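Local atomic coordinates of YbgK (Escherichia coli, PDB entry 5DUD), a protein that catalyses, as subunit C of 5-oxoprolinase, the cleavage of 5-oxoproline to L-glutamate coupled to ATP hydrolysis. Residues A[37-42]-A[296-301]; A[31-36]-A[268-273]; A[191-196]-A[214-219]; A[209-214]-A[278-283]. All blocks are in the same frame, centred on the assembly; numbering follows the deposited sequence.

Contact 1 of 4, residues A[37-42]-A[296-301]; sequences LRIANL and QRYFEQ
Tyr298, on helix 285-302, brings the edge of its ring up to the terminal methyl of Ile39: CD1 of Ile39 lies near the ring plane, 4.0 Å from Tyr298 CE2, and the two side chains cross at about a right angle. Phe299 comes next. Its CA faces that of Ile39, yet its ring reaches Arg38 just before it and Leu42 a turn further on. With its CG anti to the carbonyl carbon (chi1 -58°), the ring is carried into the space between the helices, and Arg38 CD settles over the middle of one face, 4.0 Å from the ring centroid, in a CH-pi contact. The guanidinium is not stacked: its plane stands 85° from the ring, and NH1 approaches Phe299 CE2 at 3.7 Å. Leu42 CD1 approaches the same ring obliquely, 4.5 Å from Phe299 CD1. With Phe299 cut back to an alanine, a gap would probably open between the helices, and the Arg38 chain would lose the ring face its CD rests on. The axes of 37-42 and 296-301, 15° from parallel, come no closer than 11.1 Å, so long side chains span the interval. This is a near-parallel helix pair, with the C-terminal helix lying along helix 34-44 at the protein surface.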
loop_
_atom_site.group_PDB
_atom_site.type_symbol
_atom_site.label_atom_id
_atom_site.label_comp_id
_atom_site.label_asym_id
_atom_site.label_seq_id
_atom_site.Cartn_x
_atom_site.Cartn_y
_atom_site.Cartn_z
ATOM N N LEU A 37 3.026 -17.507 -0.488
ATOM C CA LEU A 37 4.309 -17.282 0.196
ATOM C C LEU A 37 4.344 -17.959 1.587
ATOM O O LEU A 37 5.375 -18.523 1.970
ATOM C CB LEU A 37 4.535 -15.759 0.338
ATOM C CG LEU A 37 5.802 -15.316 1.076
ATOM C CD1 LEU A 37 6.494 -14.177 0.364
ATOM C CD2 LEU A 37 5.493 -14.871 2.503
ATOM N N ARG A 38 3.224 -17.887 2.341
ATOM C CA ARG A 38 3.133 -18.481 3.682
ATOM C C ARG A 38 3.301 -19.994 3.632
ATOM O O ARG A 38 4.089 -20.520 4.410
ATOM C CB ARG A 38 1.819 -18.108 4.395
ATOM C CG ARG A 38 1.848 -16.684 4.934
ATOM C CD ARG A 38 0.573 -16.258 5.618
ATOM N NE ARG A 38 0.708 -14.908 6.167
ATOM C CZ ARG A 38 -0.268 -14.202 6.730
ATOM N NH1 ARG A 38 -1.492 -14.717 6.838
ATOM N NH2 ARG A 38 -0.036 -12.982 7.192
ATOM N N ILE A 39 2.629 -20.682 2.693
ATOM C CA ILE A 39 2.739 -22.142 2.533
ATOM C C ILE A 39 4.179 -22.534 2.162
ATOM O O ILE A 39 4.701 -23.500 2.716
ATOM C CB ILE A 39 1.720 -22.665 1.479
ATOM C CG1 ILE A 39 0.269 -22.531 1.999
ATOM C CG2 ILE A 39 2.004 -24.120 1.086
ATOM C CD1 ILE A 39 -0.809 -22.529 0.905
ATOM N N ALA A 40 4.810 -21.780 1.236
ATOM C CA ALA A 40 6.188 -22.027 0.799
ATOM C C ALA A 40 7.158 -21.946 1.975
ATOM O O ALA A 40 7.960 -22.859 2.162
ATOM C CB ALA A 40 6.595 -21.030 -0.278
ATOM N N ASN A 41 7.076 -20.863 2.773
ATOM C CA ASN A 41 7.950 -20.697 3.940
ATOM C C ASN A 41 7.640 -21.762 4.999
ATOM O O ASN A 41 8.557 -22.245 5.664
ATOM C CB ASN A 41 7.841 -19.281 4.538
ATOM C CG ASN A 41 8.448 -18.199 3.674
ATOM O OD1 ASN A 41 9.573 -18.326 3.181
ATOM N ND2 ASN A 41 7.760 -17.071 3.531
ATOM N N LEU A 42 6.361 -22.147 5.133
ATOM C CA LEU A 42 5.971 -23.198 6.070
ATOM C C LEU A 42 6.611 -24.533 5.666
ATOM O O LEU A 42 7.227 -25.190 6.509
ATOM C CB LEU A 42 4.439 -23.331 6.165
ATOM C CG LEU A 42 3.744 -22.298 7.071
ATOM C CD1 LEU A 42 2.280 -22.147 6.709
ATOM C CD2 LEU A 42 3.879 -22.665 8.545
ATOM N N GLN A 296 -7.085 -18.120 8.253
ATOM C CA GLN A 296 -6.131 -18.025 9.374
ATOM C C GLN A 296 -6.008 -19.388 10.077
ATOM O O GLN A 296 -4.918 -19.782 10.488
ATOM C CB GLN A 296 -6.546 -16.941 10.387
ATOM C CG GLN A 296 -6.211 -15.524 9.930
ATOM C CD GLN A 296 -6.581 -14.478 10.961
ATOM O OE1 GLN A 296 -7.512 -14.648 11.758
ATOM N NE2 GLN A 296 -5.879 -13.351 10.952
ATOM N N ARG A 297 -7.142 -20.101 10.193
ATOM C CA ARG A 297 -7.247 -21.442 10.773
ATOM C C ARG A 297 -6.563 -22.486 9.875
ATOM O O ARG A 297 -6.070 -23.495 10.375
ATOM C CB ARG A 297 -8.730 -21.812 10.969
ATOM C CG ARG A 297 -9.442 -20.995 12.055
ATOM C CD ARG A 297 -10.937 -21.287 12.113
ATOM N NE ARG A 297 -11.560 -20.713 13.306
ATOM C CZ ARG A 297 -12.801 -20.960 13.724
ATOM N NH1 ARG A 297 -13.590 -21.788 13.037
ATOM N NH2 ARG A 297 -13.272 -20.378 14.819
ATOM N N TYR A 298 -6.570 -22.255 8.549
ATOM C CA TYR A 298 -5.942 -23.133 7.558
ATOM C C TYR A 298 -4.398 -23.130 7.701
ATOM O O TYR A 298 -3.797 -24.187 7.540
ATOM C CB TYR A 298 -6.382 -22.723 6.132
ATOM C CG TYR A 298 -5.608 -23.360 5.002
ATOM C CD1 TYR A 298 -5.889 -24.655 4.583
ATOM C CD2 TYR A 298 -4.665 -22.634 4.282
ATOM C CE1 TYR A 298 -5.211 -25.231 3.511
ATOM C CE2 TYR A 298 -3.980 -23.199 3.212
ATOM C CZ TYR A 298 -4.248 -24.503 2.836
ATOM O OH TYR A 298 -3.583 -25.061 1.774
ATOM N N PHE A 299 -3.763 -21.985 8.039
ATOM C CA PHE A 299 -2.298 -21.938 8.221
ATOM C C PHE A 299 -1.866 -22.661 9.522
ATOM O O PHE A 299 -0.734 -23.136 9.600
ATOM C CB PHE A 299 -1.769 -20.491 8.216
ATOM C CG PHE A 299 -2.088 -19.717 6.956
ATOM C CD1 PHE A 299 -1.613 -20.137 5.721
ATOM C CD2 PHE A 299 -2.842 -18.554 7.008
ATOM C CE1 PHE A 299 -1.923 -19.430 4.560
ATOM C CE2 PHE A 299 -3.169 -17.862 5.844
ATOM C CZ PHE A 299 -2.693 -18.293 4.631
ATOM N N GLU A 300 -2.763 -22.746 10.528
ATOM C CA GLU A 300 -2.530 -23.466 11.786
ATOM C C GLU A 300 -2.575 -24.984 11.529
ATOM O O GLU A 300 -1.874 -25.732 12.211
ATOM C CB GLU A 300 -3.535 -23.043 12.870
ATOM C CG GLU A 300 -3.303 -21.608 13.317
ATOM C CD GLU A 300 -4.124 -21.153 14.505
ATOM O OE1 GLU A 300 -5.372 -21.152 14.402
ATOM O OE2 GLU A 300 -3.518 -20.749 15.524
ATOM N N GLN A 301 -3.367 -25.435 10.529
ATOM C CA GLN A 301 -3.397 -26.845 10.109
ATOM C C GLN A 301 -2.061 -27.205 9.440
ATOM O O GLN A 301 -1.533 -28.292 9.676
ATOM C CB GLN A 301 -4.568 -27.138 9.152
ATOM C CG GLN A 301 -5.930 -27.244 9.835
ATOM C CD GLN A 301 -7.059 -26.683 8.997
ATOM O OE1 GLN A 301 -7.853 -25.861 9.465
ATOM N NE2 GLN A 301 -7.173 -27.113 7.744
#

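Contact 2 of 4, residues A[31-36]-A[268-273]; sequences ALDMPA and HLAQIP
Asp33 OD2 is gripped from two sources: Gln271 NE2 donates to it across the contact, and the indole NE1 of Trp170 adds a second hydrogen bond. The Gln271 NE2 to Asp33 OD2 bond measures 2.7 Å and is fairly straight at 161°. The donor comes in above the carboxylate plane, 37° out of it, while the acceptor lies close to the plane of the amide. Gln271 reaches this spot by folding its chain at chi2, and its amide is pinned at both ends, since NE2 also donates to Arg110 O and OE1 accepts from Met109 N; that fixes the rotation of the group. OD1 turns back to its own segment. Asp33 is the N-cap of helix 34-44, and its CG, anti to the backbone N (chi1 -164°), lets OD1 accept from Ala36 N at 3.0 Å. One carboxylate therefore caps a helix and ties it to a distant segment. Losing the carboxylate to an alanine here would probably strip the first turn of its side-chain cap and leave Trp170 NE1 and Gln271 NE2 each short of an acceptor. Beside the polar link sits a small apolar contact, Ala270 CB packing 3.8 Å from Leu32 CB and 3.9 Å from Asp33 N. All of this is buried near the centre of the chain, where the start of helix 34-44 meets the end of helix 266-271, with Arg110 and Tyr112 of strand 110-115 bonded to Ala270 O and Asp33 N and strand 173-178 packed against Leu269.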
loop_
_atom_site.group_PDB
_atom_site.type_symbol
_atom_site.label_atom_id
_atom_site.label_comp_id
_atom_site.label_asym_id
_atom_site.label_seq_id
_atom_site.Cartn_x
_atom_site.Cartn_y
_atom_site.Cartn_z
ATOM N N ALA A 31 3.767 -10.044 -0.254
ATOM C CA ALA A 31 3.256 -10.855 -1.360
ATOM C C ALA A 31 1.792 -10.551 -1.668
ATOM O O ALA A 31 0.985 -10.382 -0.755
ATOM C CB ALA A 31 3.415 -12.340 -1.054
ATOM N N LEU A 32 1.476 -10.435 -2.962
ATOM C CA LEU A 32 0.109 -10.213 -3.445
ATOM C C LEU A 32 -0.732 -11.443 -3.078
ATOM O O LEU A 32 -1.818 -11.309 -2.513
ATOM C CB LEU A 32 0.101 -9.951 -4.968
ATOM C CG LEU A 32 -0.092 -8.496 -5.428
ATOM C CD1 LEU A 32 0.758 -7.525 -4.626
ATOM C CD2 LEU A 32 0.216 -8.355 -6.906
ATOM N N ASP A 33 -0.176 -12.639 -3.322
ATOM C CA ASP A 33 -0.767 -13.912 -2.925
ATOM C C ASP A 33 -0.108 -14.297 -1.597
ATOM O O ASP A 33 0.850 -15.069 -1.570
ATOM C CB ASP A 33 -0.560 -14.971 -4.027
ATOM C CG ASP A 33 -1.443 -16.198 -3.911
ATOM O OD1 ASP A 33 -1.525 -16.769 -2.804
ATOM O OD2 ASP A 33 -2.003 -16.624 -4.943
ATOM N N MET A 34 -0.588 -13.701 -0.494
ATOM C CA MET A 34 -0.036 -13.974 0.837
ATOM C C MET A 34 -0.115 -15.465 1.187
ATOM O O MET A 34 0.884 -15.982 1.676
ATOM C CB MET A 34 -0.724 -13.130 1.935
ATOM C CG MET A 34 -0.109 -11.754 2.161
ATOM S SD MET A 34 1.668 -11.723 2.542
ATOM C CE MET A 34 1.751 -12.985 3.750
ATOM N N PRO A 35 -1.234 -16.179 0.911
ATOM C CA PRO A 35 -1.297 -17.623 1.209
ATOM C C PRO A 35 -0.257 -18.470 0.467
ATOM O O PRO A 35 0.163 -19.486 1.011
ATOM C CB PRO A 35 -2.712 -18.008 0.758
ATOM C CG PRO A 35 -3.485 -16.752 0.836
ATOM C CD PRO A 35 -2.522 -15.706 0.375
ATOM N N ALA A 36 0.171 -18.062 -0.748
ATOM C CA ALA A 36 1.182 -18.807 -1.510
ATOM C C ALA A 36 2.569 -18.719 -0.847
ATOM O O ALA A 36 3.205 -19.752 -0.651
ATOM C CB ALA A 36 1.259 -18.308 -2.938
ATOM N N HIS A 268 -6.948 -14.336 -4.712
ATOM C CA HIS A 268 -7.443 -14.685 -6.049
ATOM C C HIS A 268 -7.064 -13.637 -7.122
ATOM O O HIS A 268 -6.783 -14.024 -8.255
ATOM C CB HIS A 268 -8.971 -14.870 -6.065
ATOM C CG HIS A 268 -9.461 -16.092 -5.354
ATOM N ND1 HIS A 268 -9.994 -17.161 -6.048
ATOM C CD2 HIS A 268 -9.516 -16.361 -4.030
ATOM C CE1 HIS A 268 -10.347 -18.047 -5.131
ATOM N NE2 HIS A 268 -10.091 -17.601 -3.901
ATOM N N LEU A 269 -7.062 -12.329 -6.770
ATOM C CA LEU A 269 -6.734 -11.230 -7.706
ATOM C C LEU A 269 -5.327 -11.407 -8.323
ATOM O O LEU A 269 -5.147 -11.181 -9.518
ATOM C CB LEU A 269 -6.808 -9.841 -7.009
ATOM C CG LEU A 269 -8.120 -9.020 -6.945
ATOM C CD1 LEU A 269 -8.552 -8.491 -8.325
ATOM C CD2 LEU A 269 -9.216 -9.706 -6.136
ATOM N N ALA A 270 -4.350 -11.827 -7.492
ATOM C CA ALA A 270 -2.942 -12.012 -7.855
ATOM C C ALA A 270 -2.731 -12.972 -9.014
ATOM O O ALA A 270 -1.781 -12.770 -9.765
ATOM C CB ALA A 270 -2.157 -12.520 -6.649
ATOM N N GLN A 271 -3.567 -14.020 -9.146
ATOM C CA GLN A 271 -3.392 -15.012 -10.203
ATOM C C GLN A 271 -4.184 -14.713 -11.467
ATOM O O GLN A 271 -3.905 -15.331 -12.490
ATOM C CB GLN A 271 -3.773 -16.411 -9.702
ATOM C CG GLN A 271 -2.995 -16.913 -8.478
ATOM C CD GLN A 271 -1.487 -16.813 -8.538
ATOM O OE1 GLN A 271 -0.874 -16.729 -9.605
ATOM N NE2 GLN A 271 -0.843 -16.955 -7.394
ATOM N N ILE A 272 -5.145 -13.781 -11.431
ATOM C CA ILE A 272 -5.977 -13.488 -12.605
ATOM C C ILE A 272 -5.143 -12.902 -13.766
ATOM O O ILE A 272 -4.601 -11.804 -13.626
ATOM C CB ILE A 272 -7.168 -12.548 -12.258
ATOM C CG1 ILE A 272 -8.245 -13.328 -11.469
ATOM C CG2 ILE A 272 -7.800 -11.945 -13.532
ATOM C CD1 ILE A 272 -9.191 -12.465 -10.657
ATOM N N PRO A 273 -5.107 -13.565 -14.954
ATOM C CA PRO A 273 -4.349 -13.001 -16.091
ATOM C C PRO A 273 -4.873 -11.643 -16.589
ATOM O O PRO A 273 -6.024 -11.285 -16.339
ATOM C CB PRO A 273 -4.490 -14.068 -17.184
ATOM C CG PRO A 273 -4.842 -15.313 -16.471
ATOM C CD PRO A 273 -5.669 -14.886 -15.302
#

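Contact 3 of 4, residues A[191-196]-A[214-219]; sequences DAFWRS and QILKRT
Ala192 and Phe193, in the closing turn of helix 187-195, face Leu216 on an extended but irregular segment whose backbone comes closest where the CA atoms of Ala192 and Gln214 are 7.2 Å apart. The contact is wholly apolar, and Leu216 makes it with both arms of its fork. Its CD2 touches the methyl of Ala192, 4.3 Å from that CB, while CD1 reaches Phe193 CD1, also at 4.3 Å, meeting the ring obliquely. Leu216 has CG anti to the carbonyl carbon (chi1 -55°) and CD1 extended beyond it, which brings both methyls within reach of the helix. Phe193 is wedged in turn: its CD2 lies 3.8 Å above the plane of the Trp194 ring, toward the rim, and its own ring stacks with Phe280. The helix ends here, Ser196 N still bonding to Ala192 O at 2.8 Å as Ser196 itself leaves helical geometry. The facing segment is held on both sides: Leu216 has a backbone bond to Gly240, and Lys217 N bonds to Ser189 OG, an earlier residue of the same helix. Leu216 thus closes a loop over the helix that packs against strands 257-261 and 277-282 of the C-terminal sheet, consistent with the cyclophilin-like character of the carboxyltransferase family.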
loop_
_atom_site.group_PDB
_atom_site.type_symbol
_atom_site.label_atom_id
_atom_site.label_comp_id
_atom_site.label_asym_id
_atom_site.label_seq_id
_atom_site.Cartn_x
_atom_site.Cartn_y
_atom_site.Cartn_z
ATOM N N ASP A 191 -26.229 -2.861 -9.592
ATOM C CA ASP A 191 -26.501 -4.169 -10.214
ATOM C C ASP A 191 -25.350 -4.600 -11.120
ATOM O O ASP A 191 -24.870 -5.724 -10.993
ATOM C CB ASP A 191 -27.813 -4.151 -11.025
ATOM C CG ASP A 191 -29.070 -4.206 -10.179
ATOM O OD1 ASP A 191 -29.048 -3.680 -9.045
ATOM O OD2 ASP A 191 -30.081 -4.762 -10.659
ATOM N N ALA A 192 -24.889 -3.702 -12.007
ATOM C CA ALA A 192 -23.772 -3.979 -12.915
ATOM C C ALA A 192 -22.512 -4.424 -12.155
ATOM O O ALA A 192 -21.797 -5.288 -12.646
ATOM C CB ALA A 192 -23.458 -2.751 -13.758
ATOM N N PHE A 193 -22.256 -3.881 -10.950
ATOM C CA PHE A 193 -21.063 -4.249 -10.181
ATOM C C PHE A 193 -21.045 -5.733 -9.784
ATOM O O PHE A 193 -19.969 -6.324 -9.727
ATOM C CB PHE A 193 -20.916 -3.374 -8.923
ATOM C CG PHE A 193 -19.554 -3.504 -8.282
ATOM C CD1 PHE A 193 -18.423 -3.007 -8.911
ATOM C CD2 PHE A 193 -19.397 -4.165 -7.073
ATOM C CE1 PHE A 193 -17.161 -3.160 -8.340
ATOM C CE2 PHE A 193 -18.135 -4.307 -6.497
ATOM C CZ PHE A 193 -17.025 -3.803 -7.134
ATOM N N TRP A 194 -22.225 -6.330 -9.542
ATOM C CA TRP A 194 -22.348 -7.735 -9.160
ATOM C C TRP A 194 -22.645 -8.605 -10.381
ATOM O O TRP A 194 -22.034 -9.660 -10.531
ATOM C CB TRP A 194 -23.461 -7.913 -8.093
ATOM C CG TRP A 194 -23.378 -6.966 -6.928
ATOM C CD1 TRP A 194 -24.300 -6.031 -6.565
ATOM C CD2 TRP A 194 -22.321 -6.879 -5.968
ATOM N NE1 TRP A 194 -23.866 -5.341 -5.459
ATOM C CE2 TRP A 194 -22.656 -5.849 -5.065
ATOM C CE3 TRP A 194 -21.118 -7.570 -5.783
ATOM C CZ2 TRP A 194 -21.829 -5.495 -3.995
ATOM C CZ3 TRP A 194 -20.297 -7.216 -4.728
ATOM C CH2 TRP A 194 -20.659 -6.196 -3.841
ATOM N N ARG A 195 -23.587 -8.175 -11.237
ATOM C CA ARG A 195 -24.005 -8.964 -12.399
ATOM C C ARG A 195 -23.002 -8.918 -13.550
ATOM O O ARG A 195 -22.694 -9.964 -14.114
ATOM C CB ARG A 195 -25.380 -8.499 -12.914
ATOM N N SER A 196 -22.520 -7.724 -13.922
ATOM C CA SER A 196 -21.639 -7.549 -15.084
ATOM C C SER A 196 -20.179 -7.994 -14.823
ATOM O O SER A 196 -19.650 -7.713 -13.752
ATOM C CB SER A 196 -21.647 -6.090 -15.533
ATOM O OG SER A 196 -21.389 -5.967 -16.921
ATOM N N GLN A 214 -18.439 -1.592 -17.527
ATOM C CA GLN A 214 -19.542 -0.639 -17.716
ATOM C C GLN A 214 -19.303 0.677 -16.951
ATOM O O GLN A 214 -18.649 0.674 -15.907
ATOM C CB GLN A 214 -20.868 -1.269 -17.264
ATOM N N ILE A 215 -19.849 1.792 -17.469
ATOM C CA ILE A 215 -19.676 3.122 -16.859
ATOM C C ILE A 215 -20.612 3.280 -15.646
ATOM O O ILE A 215 -21.816 3.492 -15.803
ATOM C CB ILE A 215 -19.894 4.248 -17.905
ATOM N N LEU A 216 -20.038 3.171 -14.437
ATOM C CA LEU A 216 -20.801 3.269 -13.199
ATOM C C LEU A 216 -21.125 4.731 -12.926
ATOM O O LEU A 216 -20.210 5.518 -12.684
ATOM C CB LEU A 216 -20.021 2.653 -12.024
ATOM C CG LEU A 216 -19.555 1.202 -12.187
ATOM C CD1 LEU A 216 -18.733 0.773 -10.993
ATOM C CD2 LEU A 216 -20.726 0.260 -12.397
ATOM N N LYS A 217 -22.409 5.104 -12.992
ATOM C CA LYS A 217 -22.823 6.488 -12.750
ATOM C C LYS A 217 -23.046 6.752 -11.267
ATOM O O LYS A 217 -23.793 6.015 -10.629
ATOM C CB LYS A 217 -24.113 6.836 -13.513
ATOM C CG LYS A 217 -23.878 7.329 -14.925
ATOM C CD LYS A 217 -25.209 7.712 -15.604
ATOM C CE LYS A 217 -25.889 6.569 -16.331
ATOM N NZ LYS A 217 -27.246 6.271 -15.795
ATOM N N ARG A 218 -22.430 7.824 -10.732
ATOM C CA ARG A 218 -22.622 8.277 -9.358
ATOM C C ARG A 218 -23.649 9.399 -9.396
ATOM O O ARG A 218 -23.583 10.255 -10.277
ATOM C CB ARG A 218 -21.291 8.769 -8.766
ATOM C CG ARG A 218 -21.162 8.665 -7.241
ATOM C CD ARG A 218 -19.800 9.181 -6.833
ATOM N NE ARG A 218 -19.846 10.011 -5.627
ATOM C CZ ARG A 218 -19.184 11.155 -5.431
ATOM N NH1 ARG A 218 -18.386 11.644 -6.384
ATOM N NH2 ARG A 218 -19.310 11.817 -4.291
ATOM N N THR A 219 -24.581 9.423 -8.438
ATOM C CA THR A 219 -25.618 10.456 -8.386
ATOM C C THR A 219 -25.077 11.795 -7.845
ATOM O O THR A 219 -25.431 12.843 -8.379
ATOM C CB THR A 219 -26.802 9.975 -7.549
ATOM O OG1 THR A 219 -26.354 9.641 -6.238
ATOM C CG2 THR A 219 -27.511 8.785 -8.187
#

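Contact 4 of 4, residues A[209-214]-A[278-283]; sequences YRLQGQ and IHFVQC
Leu211 spreads its two methyls over two partners on strand 277-282. CD2 meets Ile278 CD1 at 3.7 Å, the two side chains crossing at about a right angle. CD1 runs into the far end of the Phe280 ring, 3.6 Å from CZ and 3.7 Å from CE2, lying in the ring plane so that it abuts the edge. Leu211 and Phe280 come from opposite directions. The Leu211 fork is set for this by a CG that lies anti to the carbonyl carbon (chi1 -52°). Strands 208-212 and 277-282 are not paired with each other: strand 198-200 runs between them in the same sheet, consistent with the cyclophilin-like fold of the family, and Leu211, Ile278 and Phe280 all direct their CB atoms toward the facing segment. Leu200 of that middle strand touches both Leu211 and Ile278. Alternation along strand 277-282 puts Ile278 and Phe280 on this side, with His279 directed elsewhere. Further out, Phe280 also meets the inclined ring of Trp198, and Ile278 leans on Ile174. Backbone bonds to Pro242 and Asn172 hold Leu211 and His279 in their strands.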
loop_
_atom_site.group_PDB
_atom_site.type_symbol
_atom_site.label_atom_id
_atom_site.label_comp_id
_atom_site.label_asym_id
_atom_site.label_seq_id
_atom_site.Cartn_x
_atom_site.Cartn_y
_atom_site.Cartn_z
ATOM N N TYR A 209 -5.183 -2.347 -9.419
ATOM C CA TYR A 209 -5.746 -2.953 -10.628
ATOM C C TYR A 209 -6.839 -2.083 -11.244
ATOM O O TYR A 209 -7.848 -1.853 -10.584
ATOM C CB TYR A 209 -6.371 -4.329 -10.317
ATOM C CG TYR A 209 -5.449 -5.527 -10.165
ATOM C CD1 TYR A 209 -4.106 -5.368 -9.842
ATOM C CD2 TYR A 209 -5.948 -6.819 -10.232
ATOM C CE1 TYR A 209 -3.266 -6.472 -9.680
ATOM C CE2 TYR A 209 -5.122 -7.928 -10.079
ATOM C CZ TYR A 209 -3.778 -7.752 -9.799
ATOM O OH TYR A 209 -2.946 -8.836 -9.622
ATOM N N ARG A 210 -6.705 -1.695 -12.529
ATOM C CA ARG A 210 -7.738 -0.929 -13.250
ATOM C C ARG A 210 -8.668 -1.913 -13.983
ATOM O O ARG A 210 -8.172 -2.790 -14.685
ATOM C CB ARG A 210 -7.093 0.073 -14.227
ATOM C CG ARG A 210 -5.965 0.882 -13.572
ATOM C CD ARG A 210 -5.931 2.355 -13.934
ATOM N NE ARG A 210 -5.072 3.100 -13.009
ATOM C CZ ARG A 210 -4.895 4.420 -13.019
ATOM N NH1 ARG A 210 -5.517 5.175 -13.921
ATOM N NH2 ARG A 210 -4.094 4.995 -12.130
ATOM N N LEU A 211 -9.993 -1.815 -13.767
ATOM C CA LEU A 211 -10.960 -2.744 -14.345
ATOM C C LEU A 211 -11.719 -2.129 -15.518
ATOM O O LEU A 211 -12.293 -1.056 -15.367
ATOM C CB LEU A 211 -11.964 -3.180 -13.264
ATOM C CG LEU A 211 -11.395 -3.710 -11.945
ATOM C CD1 LEU A 211 -12.523 -4.138 -11.002
ATOM C CD2 LEU A 211 -10.436 -4.875 -12.172
ATOM N N GLN A 212 -11.760 -2.827 -16.665
ATOM C CA GLN A 212 -12.508 -2.404 -17.853
ATOM C C GLN A 212 -13.906 -3.025 -17.854
ATOM O O GLN A 212 -14.021 -4.250 -17.803
ATOM C CB GLN A 212 -11.788 -2.830 -19.138
ATOM C CG GLN A 212 -10.399 -2.247 -19.405
ATOM C CD GLN A 212 -10.355 -0.754 -19.694
ATOM O OE1 GLN A 212 -11.050 0.047 -19.072
ATOM N NE2 GLN A 212 -9.541 -0.316 -20.657
ATOM N N GLY A 213 -14.942 -2.202 -17.952
ATOM C CA GLY A 213 -16.308 -2.705 -17.990
ATOM C C GLY A 213 -17.334 -1.639 -18.306
ATOM O O GLY A 213 -17.131 -0.852 -19.232
ATOM N N GLN A 214 -18.439 -1.592 -17.527
ATOM C CA GLN A 214 -19.542 -0.639 -17.716
ATOM C C GLN A 214 -19.303 0.677 -16.951
ATOM O O GLN A 214 -18.649 0.674 -15.907
ATOM C CB GLN A 214 -20.868 -1.269 -17.264
ATOM N N ILE A 278 -13.306 -10.765 -14.261
ATOM C CA ILE A 278 -13.410 -10.835 -12.794
ATOM C C ILE A 278 -14.869 -10.600 -12.393
ATOM O O ILE A 278 -15.432 -9.567 -12.756
ATOM C CB ILE A 278 -12.488 -9.807 -12.060
ATOM C CG1 ILE A 278 -11.088 -9.693 -12.705
ATOM C CG2 ILE A 278 -12.375 -10.174 -10.568
ATOM C CD1 ILE A 278 -10.223 -8.577 -12.134
ATOM N N HIS A 279 -15.470 -11.524 -11.624
ATOM C CA HIS A 279 -16.851 -11.376 -11.147
ATOM C C HIS A 279 -16.857 -11.037 -9.667
ATOM O O HIS A 279 -16.091 -11.617 -8.898
ATOM C CB HIS A 279 -17.669 -12.656 -11.380
ATOM C CG HIS A 279 -17.759 -13.072 -12.817
ATOM N ND1 HIS A 279 -16.912 -14.028 -13.344
ATOM C CD2 HIS A 279 -18.599 -12.653 -13.791
ATOM C CE1 HIS A 279 -17.260 -14.166 -14.611
ATOM N NE2 HIS A 279 -18.277 -13.362 -14.925
ATOM N N PHE A 280 -17.731 -10.111 -9.257
ATOM C CA PHE A 280 -17.869 -9.732 -7.852
ATOM C C PHE A 280 -19.117 -10.393 -7.267
ATOM O O PHE A 280 -20.164 -10.419 -7.915
ATOM C CB PHE A 280 -17.932 -8.209 -7.680
ATOM C CG PHE A 280 -16.634 -7.494 -7.974
ATOM C CD1 PHE A 280 -15.544 -7.623 -7.127
ATOM C CD2 PHE A 280 -16.519 -6.648 -9.067
ATOM C CE1 PHE A 280 -14.350 -6.953 -7.391
ATOM C CE2 PHE A 280 -15.326 -5.974 -9.327
ATOM C CZ PHE A 280 -14.251 -6.131 -8.487
ATOM N N VAL A 281 -18.997 -10.928 -6.048
ATOM C CA VAL A 281 -20.091 -11.578 -5.328
ATOM C C VAL A 281 -20.451 -10.704 -4.122
ATOM O O VAL A 281 -19.560 -10.310 -3.372
ATOM C CB VAL A 281 -19.684 -13.018 -4.905
ATOM C CG1 VAL A 281 -20.688 -13.618 -3.917
ATOM C CG2 VAL A 281 -19.524 -13.924 -6.118
ATOM N N GLN A 282 -21.746 -10.414 -3.912
ATOM C CA GLN A 282 -22.176 -9.610 -2.755
ATOM C C GLN A 282 -22.068 -10.456 -1.478
ATOM O O GLN A 282 -22.625 -11.555 -1.414
ATOM C CB GLN A 282 -23.598 -9.075 -2.942
ATOM C CG GLN A 282 -23.919 -7.890 -2.025
ATOM C CD GLN A 282 -25.216 -7.184 -2.358
ATOM O OE1 GLN A 282 -25.771 -7.312 -3.455
ATOM N NE2 GLN A 282 -25.716 -6.395 -1.418
ATOM N N CYS A 283 -21.311 -9.952 -0.495
ATOM C CA CYS A 283 -20.981 -10.654 0.729
ATOM C C CYS A 283 -21.668 -10.033 1.945
ATOM O O CYS A 283 -22.375 -9.031 1.837
ATOM C CB CYS A 283 -19.464 -10.653 0.900
ATOM S SG CYS A 283 -18.858 -11.761 2.197
#

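From the N terminus, helix 34-44 and the turn leading into it open two long closures: residues 31-36 wait for 268-273 in contact 2, and 37-42 wait for 296-301 in contact 1. These two cross, and they touch where Phe299 packs on Pro35. Contact 3 closes a short loop, 191-196 to 214-219, that lies within both. Contact 4 runs from 209-214 to 278-283; it crosses contact 3, sharing Gln214 with it, crosses contact 2, and falls within contact 1. Contacts 3 and 4 pack one end of the C-terminal sheet, contact 2 joins it through helix 266-271 to the N-terminal sheet that contains strand 110-115, and contact 1 brings the C-terminal helix back across to helix 34-44.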